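PDB 2EH3: transcriptional regulator from Aquifex aeolicus, which regulates transcription as a TetR/AcrR-family protein, probably by binding DNA through its helix-turn-helix motif. Local coordinates for the interface of chains A and B. Numbering follows the deposited sequence. Chains: chain A/B, Transcriptional regulator.

The interface of chains A and B. Residues chain A 108-109, 112-113, 143; chain B 144, 147-148, 151-152.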
ATOM      1  N   TYR A 108       1.360  -8.789   8.008  1.00 12.38           N
ATOM      2  CA  TYR A 108       0.996  -8.263   6.701  1.00 13.82           C
ATOM      3  C   TYR A 108       2.070  -8.698   5.731  1.00 13.77           C
ATOM      4  O   TYR A 108       1.780  -9.315   4.703  1.00 13.17           O
ATOM      5  CB  TYR A 108       0.951  -6.734   6.731  1.00 14.06           C
ATOM      6  CG  TYR A 108       0.730  -6.084   5.391  1.00 13.58           C
ATOM      7  CD1 TYR A 108      -0.561  -5.897   4.882  1.00 14.21           C
ATOM      8  CD2 TYR A 108       1.804  -5.624   4.637  1.00 14.53           C
ATOM      9  CE1 TYR A 108      -0.768  -5.256   3.660  1.00 16.06           C
ATOM     10  CE2 TYR A 108       1.618  -4.989   3.413  1.00 16.84           C
ATOM     11  CZ  TYR A 108       0.321  -4.801   2.927  1.00 17.08           C
ATOM     12  OH  TYR A 108       0.159  -4.130   1.733  1.00 21.39           O
ATOM     13  N   PHE A 109       3.319  -8.400   6.058  1.00 13.50           N
ATOM     14  CA  PHE A 109       4.381  -8.797   5.129  1.00 12.99           C
ATOM     15  C   PHE A 109       4.587 -10.302   4.989  1.00 14.14           C
ATOM     16  O   PHE A 109       4.948 -10.780   3.895  1.00 15.21           O
ATOM     17  CB  PHE A 109       5.690  -8.074   5.479  1.00 12.19           C
ATOM     18  CG  PHE A 109       5.680  -6.621   5.086  1.00 12.09           C
ATOM     19  CD1 PHE A 109       5.503  -6.259   3.744  1.00 15.06           C
ATOM     20  CD2 PHE A 109       5.789  -5.610   6.047  1.00 13.26           C
ATOM     21  CE1 PHE A 109       5.430  -4.911   3.358  1.00 13.92           C
ATOM     22  CE2 PHE A 109       5.719  -4.244   5.669  1.00 14.55           C
ATOM     23  CZ  PHE A 109       5.534  -3.899   4.321  1.00 14.38           C
ATOM     24  N   ILE A 112       1.970 -11.567   2.486  1.00 13.86           N
ATOM     25  CA  ILE A 112       2.238 -11.103   1.133  1.00 14.72           C
ATOM     26  C   ILE A 112       3.376 -11.927   0.569  1.00 14.67           C
ATOM     27  O   ILE A 112       3.308 -12.392  -0.570  1.00 15.40           O
ATOM     28  CB  ILE A 112       2.667  -9.619   1.088  1.00 16.08           C
ATOM     29  CG1 ILE A 112       1.521  -8.721   1.566  1.00 18.01           C
ATOM     30  CG2 ILE A 112       3.134  -9.268  -0.350  1.00 17.44           C
ATOM     31  CD1 ILE A 112       0.375  -8.582   0.568  1.00 19.46           C
ATOM     32  N   GLU A 113       4.417 -12.110   1.374  1.00 15.91           N
ATOM     33  CA  GLU A 113       5.578 -12.874   0.922  1.00 15.84           C
ATOM     34  C   GLU A 113       5.162 -14.287   0.570  1.00 16.08           C
ATOM     35  O   GLU A 113       5.650 -14.841  -0.415  1.00 15.42           O
ATOM     36  CB  GLU A 113       6.651 -12.899   2.018  1.00 18.62           C
ATOM     37  CG  GLU A 113       7.897 -13.731   1.705  1.00 23.19           C
ATOM     38  CD  GLU A 113       8.564 -13.326   0.401  1.00 26.45           C
ATOM     39  OE1 GLU A 113       8.468 -12.140   0.034  1.00 28.05           O
ATOM     40  OE2 GLU A 113       9.202 -14.196  -0.250  1.00 29.83           O
ATOM     41  N   ARG A 143      -2.299  -4.970  -6.461  1.00 13.49           N
ATOM     42  CA  ARG A 143      -2.441  -4.135  -5.266  1.00 14.82           C
ATOM     43  C   ARG A 143      -2.878  -2.697  -5.632  1.00 14.09           C
ATOM     44  O   ARG A 143      -3.740  -2.122  -4.963  1.00 16.58           O
ATOM     45  CB  ARG A 143      -1.142  -4.213  -4.461  1.00 16.19           C
ATOM     46  CG  ARG A 143      -0.966  -5.676  -3.976  1.00 18.83           C
ATOM     47  CD  ARG A 143       0.411  -5.984  -3.398  1.00 20.58           C
ATOM     48  NE  ARG A 143       0.613  -5.382  -2.083  1.00 22.70           N
ATOM     49  CZ  ARG A 143       1.774  -5.396  -1.436  1.00 23.04           C
ATOM     50  NH1 ARG A 143       2.825  -5.968  -1.982  1.00 21.98           N
ATOM     51  NH2 ARG A 143       1.878  -4.860  -0.232  1.00 24.67           N
TER
ATOM     52  N   GLN B 144       5.052  -1.595  -5.230  1.00 11.23           N
ATOM     53  CA  GLN B 144       5.415  -2.916  -4.709  1.00 11.54           C
ATOM     54  C   GLN B 144       6.908  -2.897  -4.327  1.00 11.36           C
ATOM     55  O   GLN B 144       7.299  -3.353  -3.247  1.00 11.19           O
ATOM     56  CB  GLN B 144       5.170  -3.998  -5.778  1.00 11.57           C
ATOM     57  CG  GLN B 144       5.708  -5.408  -5.480  1.00 17.30           C
ATOM     58  CD  GLN B 144       4.757  -6.279  -4.671  1.00 21.10           C
ATOM     59  OE1 GLN B 144       3.568  -5.985  -4.556  1.00 24.38           O
ATOM     60  NE2 GLN B 144       5.274  -7.373  -4.130  1.00 22.21           N
ATOM     61  N   LEU B 147       7.438  -0.587  -1.184  1.00 12.26           N
ATOM     62  CA  LEU B 147       6.886  -1.182   0.021  1.00 13.48           C
ATOM     63  C   LEU B 147       7.742  -2.348   0.522  1.00 13.30           C
ATOM     64  O   LEU B 147       8.003  -2.501   1.717  1.00 14.57           O
ATOM     65  CB  LEU B 147       5.461  -1.658  -0.267  1.00 16.63           C
ATOM     66  CG  LEU B 147       4.710  -2.219   0.923  1.00 19.74           C
ATOM     67  CD1 LEU B 147       4.421  -1.105   1.919  1.00 21.55           C
ATOM     68  CD2 LEU B 147       3.423  -2.817   0.427  1.00 20.41           C
ATOM     69  N   HIS B 148       8.216  -3.168  -0.390  1.00 13.29           N
ATOM     70  CA  HIS B 148       8.990  -4.305   0.044  1.00 13.28           C
ATOM     71  C   HIS B 148      10.458  -4.104   0.215  1.00 13.68           C
ATOM     72  O   HIS B 148      11.056  -4.747   1.076  1.00 14.06           O
ATOM     73  CB  HIS B 148       8.712  -5.463  -0.887  1.00 15.96           C
ATOM     74  CG  HIS B 148       7.317  -5.954  -0.738  1.00 18.14           C
ATOM     75  ND1 HIS B 148       6.989  -6.975   0.126  1.00 19.65           N
ATOM     76  CD2 HIS B 148       6.143  -5.422  -1.159  1.00 19.41           C
ATOM     77  CE1 HIS B 148       5.674  -7.043   0.239  1.00 21.41           C
ATOM     78  NE2 HIS B 148       5.137  -6.111  -0.530  1.00 21.39           N
ATOM     79  N   ILE B 151      10.378   0.002   2.557  1.00 19.45           N
ATOM     80  CA  ILE B 151       9.611  -0.009   3.819  1.00 20.74           C
ATOM     81  C   ILE B 151       9.776  -1.245   4.690  1.00 21.92           C
ATOM     82  O   ILE B 151      10.082  -1.130   5.883  1.00 22.77           O
ATOM     83  CB  ILE B 151       8.090   0.175   3.569  1.00 20.80           C
ATOM     84  CG1 ILE B 151       7.848   1.494   2.835  1.00 20.33           C
ATOM     85  CG2 ILE B 151       7.323   0.110   4.907  1.00 21.26           C
ATOM     86  CD1 ILE B 151       8.387   2.717   3.563  1.00 23.33           C
ATOM     87  N   LYS B 152       9.531  -2.421   4.130  1.00 21.89           N
ATOM     88  CA  LYS B 152       9.661  -3.654   4.891  1.00 23.68           C
ATOM     89  C   LYS B 152      11.106  -3.781   5.330  1.00 25.40           C
ATOM     90  O   LYS B 152      11.404  -3.892   6.520  1.00 27.38           O
ATOM     91  CB  LYS B 152       9.270  -4.852   4.035  1.00 22.56           C
ATOM     92  CG  LYS B 152       9.462  -6.183   4.731  1.00 22.70           C
ATOM     93  CD  LYS B 152       8.976  -7.315   3.844  1.00 24.35           C
ATOM     94  CE  LYS B 152       9.187  -8.660   4.505  1.00 26.50           C
ATOM     95  NZ  LYS B 152       9.025  -9.790   3.535  1.00 27.58           N
TER
HETATM   96  O   HOH W   1       6.437  -9.257   2.158  1.00 27.98           O
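The alkyl chain of B:Lys152 lies over one face of A:Phe109 at this helix-packed interface of two identical subunits, probably the dimer contact typical of TetR-family regulators, in which helices 105-126 and 131-152 of each chain take part. It illustrates an apolar core bordered by polar bonds and a water-linked margin. The tightly packed part is the phenyl, sandwiched between the lysine, which slides antiparallel past it with CB 3.7 Å from the ring centroid, and A:Tyr108 CD2 over the opposite face. B:Leu147 CG and B:His148 CE1 lie at the rim, in its plane; the phenyl points its CE1 edge at a face of the imidazole, planes 87° apart.

Beside this core the guanidinium of A:Arg143 comes tip to tip with B:His148. Bending at chi3 (73°) turns it toward the partner, where NH1 gives an almost straight hydrogen bond (174° at H) of 2.7 Å to the imidazole NE2. The same NH1 also bonds B:Gln144 OE1 at 2.7 Å, but this bond is clearly bent, with OE1 tilted from the guanidinium plane and the donor above the carbonyl plane. NH2 is tied to the phenol OH of A:Tyr108, which helps fix the group's rotation. An alanine in place of A:Arg143 would probably leave B:His148 NE2 and B:Gln144 OE1 without their shared donor and the tyrosine hydroxyl freer to turn.

The lysine's far end is held more loosely: B:Lys152 NZ, the side-chain amine, stays 4.3 Å from A:Glu113 OE1, not in contact with it. Water 1 instead links NZ, at 3.0 Å, to the backbone carbonyl of A:Phe109, whose O lies 2.7 Å from that water.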